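PDB 3ZS6: periplasmic oligopeptide-binding protein from Burkholderia pseudomallei, which binds oligopeptides in the periplasm and probably delivers them to an ABC transporter for uptake into the cell. Local coordinates for residues E14-D19 against I23-G28. Sequence-based numbering, arbitrary orientation.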
ATOM      1  N   GLU A  14       7.691   1.496 -12.715  1.00  8.70           N
ATOM      2  CA  GLU A  14       7.248   0.291 -13.422  1.00 12.77           C
ATOM      3  C   GLU A  14       6.604  -0.669 -12.429  1.00 14.48           C
ATOM      4  O   GLU A  14       7.157  -0.920 -11.351  1.00 14.30           O
ATOM      5  CB  GLU A  14       8.430  -0.392 -14.113  1.00 15.31           C
ATOM      6  CG  GLU A  14       8.128  -1.791 -14.684  1.00 11.98           C
ATOM      7  CD  GLU A  14       7.159  -1.762 -15.862  1.00 17.41           C
ATOM      8  OE1 GLU A  14       6.874  -0.664 -16.397  1.00 17.01           O
ATOM      9  OE2 GLU A  14       6.673  -2.845 -16.247  1.00 18.71           O
ATOM     10  N   VAL A  15       5.437  -1.199 -12.790  1.00 17.37           N
ATOM     11  CA  VAL A  15       4.687  -2.109 -11.917  1.00 10.26           C
ATOM     12  C   VAL A  15       5.468  -3.404 -11.698  1.00 16.87           C
ATOM     13  O   VAL A  15       6.116  -3.897 -12.625  1.00 15.41           O
ATOM     14  CB  VAL A  15       3.289  -2.434 -12.517  1.00 15.82           C
ATOM     15  CG1 VAL A  15       3.414  -3.355 -13.755  1.00 14.43           C
ATOM     16  CG2 VAL A  15       2.375  -3.047 -11.462  1.00 12.98           C
ATOM     17  N   GLU A  16       5.403  -3.959 -10.485  1.00 12.74           N
ATOM     18  CA  GLU A  16       6.202  -5.139 -10.147  1.00 18.51           C
ATOM     19  C   GLU A  16       5.640  -6.416 -10.779  1.00 19.59           C
ATOM     20  O   GLU A  16       6.380  -7.348 -11.080  1.00 14.05           O
ATOM     21  CB  GLU A  16       6.340  -5.311  -8.622  1.00 16.79           C
ATOM     22  CG  GLU A  16       5.030  -5.639  -7.885  1.00 14.76           C
ATOM     23  CD  GLU A  16       4.170  -4.412  -7.606  1.00 16.12           C
ATOM     24  OE1 GLU A  16       4.549  -3.301  -8.038  1.00 14.55           O
ATOM     25  OE2 GLU A  16       3.118  -4.556  -6.940  1.00 15.78           O
ATOM     26  N   SER A  17       4.330  -6.452 -10.981  1.00 10.53           N
ATOM     27  CA  SER A  17       3.684  -7.647 -11.504  1.00 13.89           C
ATOM     28  C   SER A  17       2.240  -7.311 -11.825  1.00 10.53           C
ATOM     29  O   SER A  17       1.697  -6.348 -11.291  1.00 13.54           O
ATOM     30  CB  SER A  17       3.742  -8.769 -10.460  1.00 16.84           C
ATOM     31  OG  SER A  17       3.026  -9.925 -10.857  1.00 18.88           O
ATOM     32  N   LEU A  18       1.627  -8.093 -12.709  1.00 13.20           N
ATOM     33  CA  LEU A  18       0.195  -7.987 -12.949  1.00 12.72           C
ATOM     34  C   LEU A  18      -0.507  -9.281 -12.553  1.00 16.98           C
ATOM     35  O   LEU A  18      -1.692  -9.466 -12.834  1.00 15.17           O
ATOM     36  CB  LEU A  18      -0.095  -7.642 -14.408  1.00 19.50           C
ATOM     37  CG  LEU A  18       0.318  -6.231 -14.847  1.00 26.09           C
ATOM     38  CD1 LEU A  18      -0.033  -6.001 -16.309  1.00 23.05           C
ATOM     39  CD2 LEU A  18      -0.342  -5.176 -13.969  1.00 24.84           C
ATOM     40  N   ASP A  19       0.240 -10.171 -11.900  1.00 13.95           N
ATOM     41  CA  ASP A  19      -0.315 -11.381 -11.301  1.00 12.90           C
ATOM     42  C   ASP A  19      -0.816 -11.023  -9.901  1.00 14.74           C
ATOM     43  O   ASP A  19      -0.027 -10.618  -9.042  1.00 15.11           O
ATOM     44  CB  ASP A  19       0.781 -12.462 -11.219  1.00 12.03           C
ATOM     45  CG  ASP A  19       0.264 -13.807 -10.718  1.00 13.24           C
ATOM     46  OD1 ASP A  19      -0.763 -13.843  -9.992  1.00 11.24           O
ATOM     47  OD2 ASP A  19       0.896 -14.836 -11.052  1.00 14.71           O
ATOM     48  N   ILE A  23       1.215  -8.978  -6.620  1.00 13.33           N
ATOM     49  CA  ILE A  23       1.003  -7.533  -6.546  1.00 12.48           C
ATOM     50  C   ILE A  23       1.200  -7.030  -5.108  1.00 10.16           C
ATOM     51  O   ILE A  23       0.593  -7.548  -4.170  1.00 10.63           O
ATOM     52  CB  ILE A  23      -0.403  -7.152  -7.070  1.00 11.87           C
ATOM     53  CG1 ILE A  23      -0.450  -7.343  -8.591  1.00 14.18           C
ATOM     54  CG2 ILE A  23      -0.761  -5.702  -6.668  1.00  9.63           C
ATOM     55  CD1 ILE A  23      -1.822  -7.067  -9.239  1.00 13.27           C
ATOM     56  N   GLU A  24       2.060  -6.033  -4.936  1.00  9.48           N
ATOM     57  CA  GLU A  24       2.388  -5.529  -3.604  1.00 10.85           C
ATOM     58  C   GLU A  24       2.169  -4.029  -3.453  1.00 12.88           C
ATOM     59  O   GLU A  24       2.024  -3.534  -2.332  1.00 12.28           O
ATOM     60  CB  GLU A  24       3.873  -5.755  -3.284  1.00 11.34           C
ATOM     61  CG  GLU A  24       4.345  -7.172  -3.183  1.00 19.78           C
ATOM     62  CD  GLU A  24       5.813  -7.222  -2.805  1.00 18.79           C
ATOM     63  OE1 GLU A  24       6.155  -6.790  -1.678  1.00 15.69           O
ATOM     64  OE2 GLU A  24       6.619  -7.685  -3.636  1.00 16.06           O
ATOM     65  N   SER A  25       2.230  -3.297  -4.562  1.00 10.89           N
ATOM     66  CA  SER A  25       2.355  -1.835  -4.490  1.00  8.41           C
ATOM     67  C   SER A  25       1.080  -1.073  -4.823  1.00  9.69           C
ATOM     68  O   SER A  25       0.129  -1.629  -5.386  1.00 10.55           O
ATOM     69  CB  SER A  25       3.462  -1.355  -5.437  1.00  9.22           C
ATOM     70  OG  SER A  25       3.020  -1.426  -6.785  1.00 15.41           O
ATOM     71  N   TRP A  26       1.091   0.218  -4.496  1.00  8.28           N
ATOM     72  CA  TRP A  26       0.041   1.134  -4.916  1.00  7.89           C
ATOM     73  C   TRP A  26      -0.150   1.027  -6.435  1.00 11.77           C
ATOM     74  O   TRP A  26      -1.276   0.956  -6.928  1.00  8.27           O
ATOM     75  CB  TRP A  26       0.398   2.582  -4.541  1.00  8.15           C
ATOM     76  CG  TRP A  26      -0.648   3.585  -4.991  1.00 12.27           C
ATOM     77  CD1 TRP A  26      -1.751   3.984  -4.292  1.00 14.85           C
ATOM     78  CD2 TRP A  26      -0.690   4.298  -6.243  1.00 14.95           C
ATOM     79  NE1 TRP A  26      -2.474   4.901  -5.024  1.00 18.72           N
ATOM     80  CE2 TRP A  26      -1.845   5.112  -6.222  1.00 17.36           C
ATOM     81  CE3 TRP A  26       0.134   4.327  -7.374  1.00 12.00           C
ATOM     82  CZ2 TRP A  26      -2.200   5.942  -7.292  1.00 16.12           C
ATOM     83  CZ3 TRP A  26      -0.216   5.156  -8.434  1.00 18.53           C
ATOM     84  CH2 TRP A  26      -1.374   5.958  -8.381  1.00 12.89           C
ATOM     85  N   THR A  27       0.956   1.015  -7.171  1.00  9.38           N
ATOM     86  CA  THR A  27       0.876   0.950  -8.624  1.00  9.52           C
ATOM     87  C   THR A  27       0.268  -0.381  -9.085  1.00  7.15           C
ATOM     88  O   THR A  27      -0.590  -0.400  -9.959  1.00 10.09           O
ATOM     89  CB  THR A  27       2.257   1.147  -9.293  1.00 11.01           C
ATOM     90  OG1 THR A  27       2.724   2.488  -9.065  1.00 12.15           O
ATOM     91  CG2 THR A  27       2.149   0.890 -10.805  1.00  7.20           C
ATOM     92  N   GLY A  28       0.712  -1.485  -8.488  1.00 11.12           N
ATOM     93  CA  GLY A  28       0.194  -2.798  -8.840  1.00  9.80           C
ATOM     94  C   GLY A  28      -1.301  -2.932  -8.584  1.00 11.50           C
ATOM     95  O   GLY A  28      -2.036  -3.514  -9.386  1.00 10.51           O
TER
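At the N-terminus of helix 26-35, in the peptide-binding cleft, the carboxylate of E16 reaches across to the turn that leads into the helix and is gripped by E24 and S25. E16 OE2 accepts two backbone bonds: E24 N arrives on its anti side at 2.7 Å, and S25 N comes from above the carboxylate plane at 2.8 Å. The other oxygen, E16 OE1, turns its syn lone pair to the hydroxyl of S25, with OG 2.7 Å away. Three donors thus fix the rotation of the carboxylate, which the bend of the E16 chain at chi2 (-81°) helps to bring up against the turn. Serine suits the N-cap because its short hydroxyl serves twice, donating to E16 and accepting from G28 N at 2.9 Å; E16 thus probably helps to orient the cap, and its negative charge probably also suits the positive end of the helix dipole. In this family 5 solute-binding protein, backbone atoms of E24 and W26 hydrogen-bond the bound peptide, and the E16 bonds probably help to hold this part of the binding surface in shape. The bare CA of G28 lets V15 CG2 approach to 3.4 Å, while V15 CB meets T27 CG2. I23's slim hydrocarbon chain lies along loop carbonyls, CG1 3.3 Å from D19 O and 3.6 Å from S17 O; D19's carboxylate forms a salt bridge with R91.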